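Local coordinates for UPF0033 domain-containing protein (Desulfitobacterium hafniense, PDB 3HZ7) that is a TusA-family (SirA-like) protein whose N-terminal domain probably serves as a sulfur carrier or transfer module, though its function has not been established, at residues A[16-21]-A[43-48]; A[20-25]-A[50-55]. One frame throughout, in Å; residues are numbered along the deposited sequence.

Contact 1: A[16-21]-A[43-48]; sequences IRAKKA and QNLQKM
Across the seam where Ala18 and Lys19 meet Leu45 and Met48, the sound polar bonds are those of the two helices themselves, the shortest being Lys20 N to Ile16 O at 2.9 Å, matched by Lys47 N to Gln43 O. The side-chain contacts between the helices are made by carbon and selenium. The methyl of Ala18 points at helix 39-52 and receives two end groups at once: Leu45 CD2 lies 3.5 Å from Ala18 CB, tighter than usual for two carbons, and Met48 CE is 3.6 Å from the same Ala18 CB. Met48, a selenomethionine, starts with CG anti to the backbone N (chi1 176°), then bends at chi2 (-87°) and again at chi3, which turns its terminal methyl in between the helices, against Ala18. There CE also lies 3.8 Å from Lys19 N, and the selenium runs alongside the base of the Lys19 side chain, SE to CB 4.3 Å. The extended lysine carries its ammonium past this hydrophobic patch. Beneath the seam lies the sheet: Ala18 and Leu45 both rest on Val34, Leu45 also reaches Val36 and Val68, and Met48 packs on Ile70. This is helix-on-helix packing in the two-layer alpha/beta sandwich of the TusA family, with helix 13-23 following closely on Cys11, found here as S-mercaptocysteine. The axes of the short segments cross at -30° and stay 10.4 Å apart at closest approach, a distance bridged by the ends of Leu45 and Met48 reaching Ala18 CB; the join rests on shape and apolar contact, not on directional bonds.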
loop_
_atom_site.group_PDB
_atom_site.type_symbol
_atom_site.label_atom_id
_atom_site.label_comp_id
_atom_site.label_asym_id
_atom_site.label_seq_id
_atom_site.Cartn_x
_atom_site.Cartn_y
_atom_site.Cartn_z
ATOM N N ILE A 16 7.957 -0.112 -2.904
ATOM C CA ILE A 16 8.335 0.436 -4.195
ATOM C C ILE A 16 7.173 0.239 -5.212
ATOM O O ILE A 16 6.782 1.169 -5.940
ATOM C CB ILE A 16 9.639 -0.275 -4.663
ATOM C CG1 ILE A 16 10.789 0.259 -3.789
ATOM C CG2 ILE A 16 9.882 -0.034 -6.191
ATOM C CD1 ILE A 16 12.166 -0.373 -3.986
ATOM N N ARG A 17 6.593 -0.956 -5.227
ATOM C CA ARG A 17 5.499 -1.217 -6.132
ATOM C C ARG A 17 4.336 -0.268 -5.794
ATOM O O ARG A 17 3.701 0.319 -6.670
ATOM C CB ARG A 17 5.131 -2.709 -6.025
ATOM C CG ARG A 17 6.181 -3.675 -6.647
ATOM C CD ARG A 17 5.790 -5.156 -6.636
ATOM N NE ARG A 17 4.574 -5.365 -7.416
ATOM C CZ ARG A 17 3.805 -6.459 -7.365
ATOM N NH1 ARG A 17 4.107 -7.481 -6.552
ATOM N NH2 ARG A 17 2.718 -6.535 -8.139
ATOM N N ALA A 18 4.080 -0.069 -4.502
ATOM C CA ALA A 18 3.014 0.819 -4.084
ATOM C C ALA A 18 3.300 2.237 -4.460
ATOM O O ALA A 18 2.406 2.936 -4.942
ATOM C CB ALA A 18 2.763 0.725 -2.515
ATOM N N LYS A 19 4.532 2.689 -4.252
ATOM C CA LYS A 19 4.829 4.070 -4.565
ATOM C C LYS A 19 4.725 4.341 -6.085
ATOM O O LYS A 19 4.228 5.394 -6.513
ATOM C CB LYS A 19 6.232 4.467 -4.024
ATOM C CG LYS A 19 6.499 5.969 -4.158
ATOM C CD LYS A 19 7.737 6.379 -3.391
ATOM C CE LYS A 19 8.135 7.815 -3.699
ATOM N NZ LYS A 19 9.161 8.288 -2.716
ATOM N N LYS A 20 5.186 3.399 -6.886
ATOM C CA LYS A 20 5.119 3.514 -8.349
ATOM C C LYS A 20 3.643 3.600 -8.742
ATOM O O LYS A 20 3.248 4.402 -9.580
ATOM C CB LYS A 20 5.690 2.273 -9.026
ATOM C CG LYS A 20 7.162 2.018 -8.784
ATOM C CD LYS A 20 7.682 0.898 -9.684
ATOM C CE LYS A 20 7.324 1.116 -11.140
ATOM N NZ LYS A 20 8.298 0.441 -12.047
ATOM N N ALA A 21 2.820 2.754 -8.156
ATOM C CA ALA A 21 1.398 2.821 -8.511
ATOM C C ALA A 21 0.756 4.148 -8.115
ATOM O O ALA A 21 -0.129 4.677 -8.868
ATOM C CB ALA A 21 0.611 1.646 -7.884
ATOM N N GLN A 43 4.071 -1.346 8.160
ATOM C CA GLN A 43 4.629 -0.125 8.723
ATOM C C GLN A 43 5.343 0.698 7.679
ATOM O O GLN A 43 5.224 1.933 7.624
ATOM C CB GLN A 43 5.651 -0.462 9.827
ATOM C CG GLN A 43 5.112 -1.301 10.964
ATOM C CD GLN A 43 6.222 -1.755 11.887
ATOM O OE1 GLN A 43 7.079 -0.971 12.250
ATOM N NE2 GLN A 43 6.205 -3.023 12.264
ATOM N N ASN A 44 6.138 0.025 6.865
ATOM C CA ASN A 44 6.869 0.740 5.827
ATOM C C ASN A 44 5.897 1.399 4.846
ATOM O O ASN A 44 6.075 2.552 4.452
ATOM C CB ASN A 44 7.843 -0.219 5.109
ATOM C CG ASN A 44 9.006 -0.569 5.993
ATOM O OD1 ASN A 44 9.282 0.161 6.951
ATOM N ND2 ASN A 44 9.701 -1.672 5.694
ATOM N N LEU A 45 4.862 0.657 4.482
ATOM C CA LEU A 45 3.833 1.206 3.583
ATOM C C LEU A 45 3.144 2.421 4.198
ATOM O O LEU A 45 2.918 3.397 3.482
ATOM C CB LEU A 45 2.814 0.108 3.214
ATOM C CG LEU A 45 3.300 -0.931 2.190
ATOM C CD1 LEU A 45 2.367 -2.173 2.261
ATOM C CD2 LEU A 45 3.312 -0.318 0.778
ATOM N N GLN A 46 2.817 2.396 5.510
ATOM C CA GLN A 46 2.165 3.570 6.123
ATOM C C GLN A 46 3.083 4.785 6.263
ATOM O O GLN A 46 2.668 5.943 6.064
ATOM C CB GLN A 46 1.552 3.229 7.491
ATOM C CG GLN A 46 0.389 2.260 7.373
ATOM C CD GLN A 46 -0.556 2.299 8.547
ATOM O OE1 GLN A 46 -0.179 2.019 9.691
ATOM N NE2 GLN A 46 -1.818 2.629 8.254
ATOM N N LYS A 47 4.342 4.538 6.579
ATOM C CA LYS A 47 5.314 5.660 6.699
ATOM C C LYS A 47 5.481 6.339 5.332
ATOM O O LYS A 47 5.575 7.581 5.231
ATOM C CB LYS A 47 6.677 5.142 7.194
ATOM C CG LYS A 47 6.587 4.342 8.551
ATOM C CD LYS A 47 7.708 4.741 9.501
ATOM C CE LYS A 47 7.750 3.931 10.796
ATOM N NZ LYS A 47 8.088 2.485 10.567
HETATM N N MSE A 48 5.495 5.530 4.269
HETATM C CA MSE A 48 5.613 6.078 2.905
HETATM C C MSE A 48 4.363 6.839 2.583
HETATM O O MSE A 48 4.420 7.923 1.980
HETATM C CB MSE A 48 5.837 4.937 1.887
HETATM C CG MSE A 48 5.879 5.392 0.427
HETATM SE SE MSE A 48 4.097 5.491 -0.490
HETATM C CE MSE A 48 3.818 3.589 -0.584
#

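Contact 2: A[20-25]-A[50-55]; sequences KALAEL and EGMGYQ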
loop_
_atom_site.group_PDB
_atom_site.type_symbol
_atom_site.label_atom_id
_atom_site.label_comp_id
_atom_site.label_asym_id
_atom_site.label_seq_id
_atom_site.Cartn_x
_atom_site.Cartn_y
_atom_site.Cartn_z
ATOM N N LYS A 20 5.186 3.399 -6.886
ATOM C CA LYS A 20 5.119 3.514 -8.349
ATOM C C LYS A 20 3.643 3.600 -8.742
ATOM O O LYS A 20 3.248 4.402 -9.580
ATOM C CB LYS A 20 5.690 2.273 -9.026
ATOM C CG LYS A 20 7.162 2.018 -8.784
ATOM C CD LYS A 20 7.682 0.898 -9.684
ATOM C CE LYS A 20 7.324 1.116 -11.140
ATOM N NZ LYS A 20 8.298 0.441 -12.047
ATOM N N ALA A 21 2.820 2.754 -8.156
ATOM C CA ALA A 21 1.398 2.821 -8.511
ATOM C C ALA A 21 0.756 4.148 -8.115
ATOM O O ALA A 21 -0.129 4.677 -8.868
ATOM C CB ALA A 21 0.611 1.646 -7.884
ATOM N N LEU A 22 1.148 4.696 -6.952
ATOM C CA LEU A 22 0.572 5.973 -6.509
ATOM C C LEU A 22 1.048 7.154 -7.363
ATOM O O LEU A 22 0.268 8.008 -7.736
ATOM C CB LEU A 22 0.878 6.224 -5.035
ATOM C CG LEU A 22 0.088 5.323 -4.084
ATOM C CD1 LEU A 22 0.842 5.106 -2.756
ATOM C CD2 LEU A 22 -1.296 5.939 -3.898
ATOM N N ALA A 23 2.331 7.189 -7.670
ATOM C CA ALA A 23 2.898 8.262 -8.475
ATOM C C ALA A 23 2.319 8.248 -9.899
ATOM O O ALA A 23 2.387 9.257 -10.631
ATOM C CB ALA A 23 4.464 8.118 -8.525
ATOM N N GLU A 24 1.754 7.104 -10.297
ATOM C CA GLU A 24 1.196 6.978 -11.634
ATOM C C GLU A 24 -0.243 7.417 -11.807
ATOM O O GLU A 24 -0.694 7.588 -12.935
ATOM C CB GLU A 24 1.370 5.553 -12.133
ATOM C CG GLU A 24 2.646 5.422 -12.964
ATOM C CD GLU A 24 3.668 4.524 -12.322
ATOM O OE1 GLU A 24 3.483 3.288 -12.429
ATOM O OE2 GLU A 24 4.632 5.048 -11.709
ATOM N N LEU A 25 -0.925 7.614 -10.674
ATOM C CA LEU A 25 -2.317 8.048 -10.569
ATOM C C LEU A 25 -2.567 9.519 -10.919
ATOM O O LEU A 25 -3.723 9.978 -10.932
ATOM C CB LEU A 25 -2.822 7.897 -9.142
ATOM C CG LEU A 25 -3.114 6.553 -8.544
ATOM C CD1 LEU A 25 -3.703 6.790 -7.136
ATOM C CD2 LEU A 25 -4.070 5.775 -9.436
ATOM N N GLU A 50 2.241 8.355 4.738
ATOM C CA GLU A 50 2.217 9.609 5.489
ATOM C C GLU A 50 3.237 10.516 4.820
ATOM O O GLU A 50 2.924 11.667 4.504
ATOM C CB GLU A 50 2.536 9.398 6.983
ATOM C CG GLU A 50 3.967 9.037 7.315
ATOM C CD GLU A 50 4.291 9.206 8.803
ATOM O OE1 GLU A 50 4.220 10.358 9.298
ATOM O OE2 GLU A 50 4.618 8.197 9.478
ATOM N N GLY A 51 4.449 9.995 4.591
ATOM C CA GLY A 51 5.460 10.775 3.897
ATOM C C GLY A 51 4.864 11.502 2.695
ATOM O O GLY A 51 5.041 12.715 2.564
HETATM N N MSE A 52 4.131 10.802 1.831
HETATM C CA MSE A 52 3.516 11.446 0.667
HETATM C C MSE A 52 2.254 12.268 0.968
HETATM O O MSE A 52 1.713 12.927 0.080
HETATM C CB MSE A 52 3.155 10.419 -0.410
HETATM C CG MSE A 52 4.308 9.600 -0.989
HETATM SE SE MSE A 52 3.675 8.408 -2.436
HETATM C CE MSE A 52 3.557 9.693 -3.911
ATOM N N GLY A 53 1.768 12.248 2.201
ATOM C CA GLY A 53 0.573 13.021 2.482
ATOM C C GLY A 53 -0.705 12.314 2.031
ATOM O O GLY A 53 -1.676 12.950 1.617
ATOM N N TYR A 54 -0.703 10.991 2.144
ATOM C CA TYR A 54 -1.852 10.221 1.741
ATOM C C TYR A 54 -2.441 9.585 2.967
ATOM O O TYR A 54 -1.715 9.298 3.918
ATOM C CB TYR A 54 -1.437 9.113 0.744
ATOM C CG TYR A 54 -0.989 9.649 -0.601
ATOM C CD1 TYR A 54 -1.632 10.735 -1.187
ATOM C CD2 TYR A 54 0.062 9.076 -1.276
ATOM C CE1 TYR A 54 -1.235 11.230 -2.423
ATOM C CE2 TYR A 54 0.468 9.565 -2.526
ATOM C CZ TYR A 54 -0.181 10.636 -3.082
ATOM O OH TYR A 54 0.206 11.091 -4.317
ATOM N N GLN A 55 -3.752 9.370 2.937
ATOM C CA GLN A 55 -4.428 8.675 4.019
ATOM C C GLN A 55 -4.245 7.158 3.736
ATOM O O GLN A 55 -4.138 6.728 2.582
ATOM C CB GLN A 55 -5.935 9.037 4.042
ATOM C CG GLN A 55 -6.243 10.542 4.329
ATOM C CD GLN A 55 -5.756 10.993 5.711
ATOM O OE1 GLN A 55 -6.322 10.605 6.741
ATOM N NE2 GLN A 55 -4.693 11.803 5.735
#
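Leu22 reaches from the last turns of helix 13-23 toward Met52 and Tyr54. Its CB already meets the tyrosine, 4.2 Å from Tyr54 CE2, approaching the ring obliquely. With CG anti to the carbonyl carbon (chi1 -72°), both methyls of the leucine then lie along the near side of the tyrosine: CD2 comes to 4.3 Å from Tyr54 CE2 and CD1 to 4.3 Å from Tyr54 CD2. CD1 also meets the selenium of the selenomethionine, 4.4 Å from Met52 SE. In the TusA-type sandwich this is where both helices end over one face of the sheet. Helix 39-52 stops in a Schellman motif at Gly53, whose positive phi (80°) reverses the chain and hands it on through Tyr54 to edge strand 55-60. The turn also folds the backbone over the aromatic ring, so that Met52 O sits 4.1 Å above the ring plane, over its centre. Below, Leu22 and Tyr54 share Ile70 of strand 66-71; Leu22 touches Val32 as well, and Tyr54 reaches Ala72. Through the backbone, Gln55 next to the tyrosine is hydrogen-bonded to Val71, which ties the start of the edge strand to its neighbour.

From the N terminus, strand 2-5 leads into helix 13-23, which supplies the first half of both contacts; segments 16-21 and 20-25 overlap at Lys20 and Ala21. The chain then enters the sheet as strand 31-36, parallel to strand 2-5, and goes on to helix 39-52, where contact 1 closes a loop of 21 intervening residues. Contact 2 closes one of 24. The two loops interlock and neither nests inside the other. Both contacts join the two helices on one side of the sheet, and contact 2 brings in the turn leading to strand 55-60. Their centres are about 7 Å apart, and they touch: Met48 SE is 4.0 Å from Leu22 CD1.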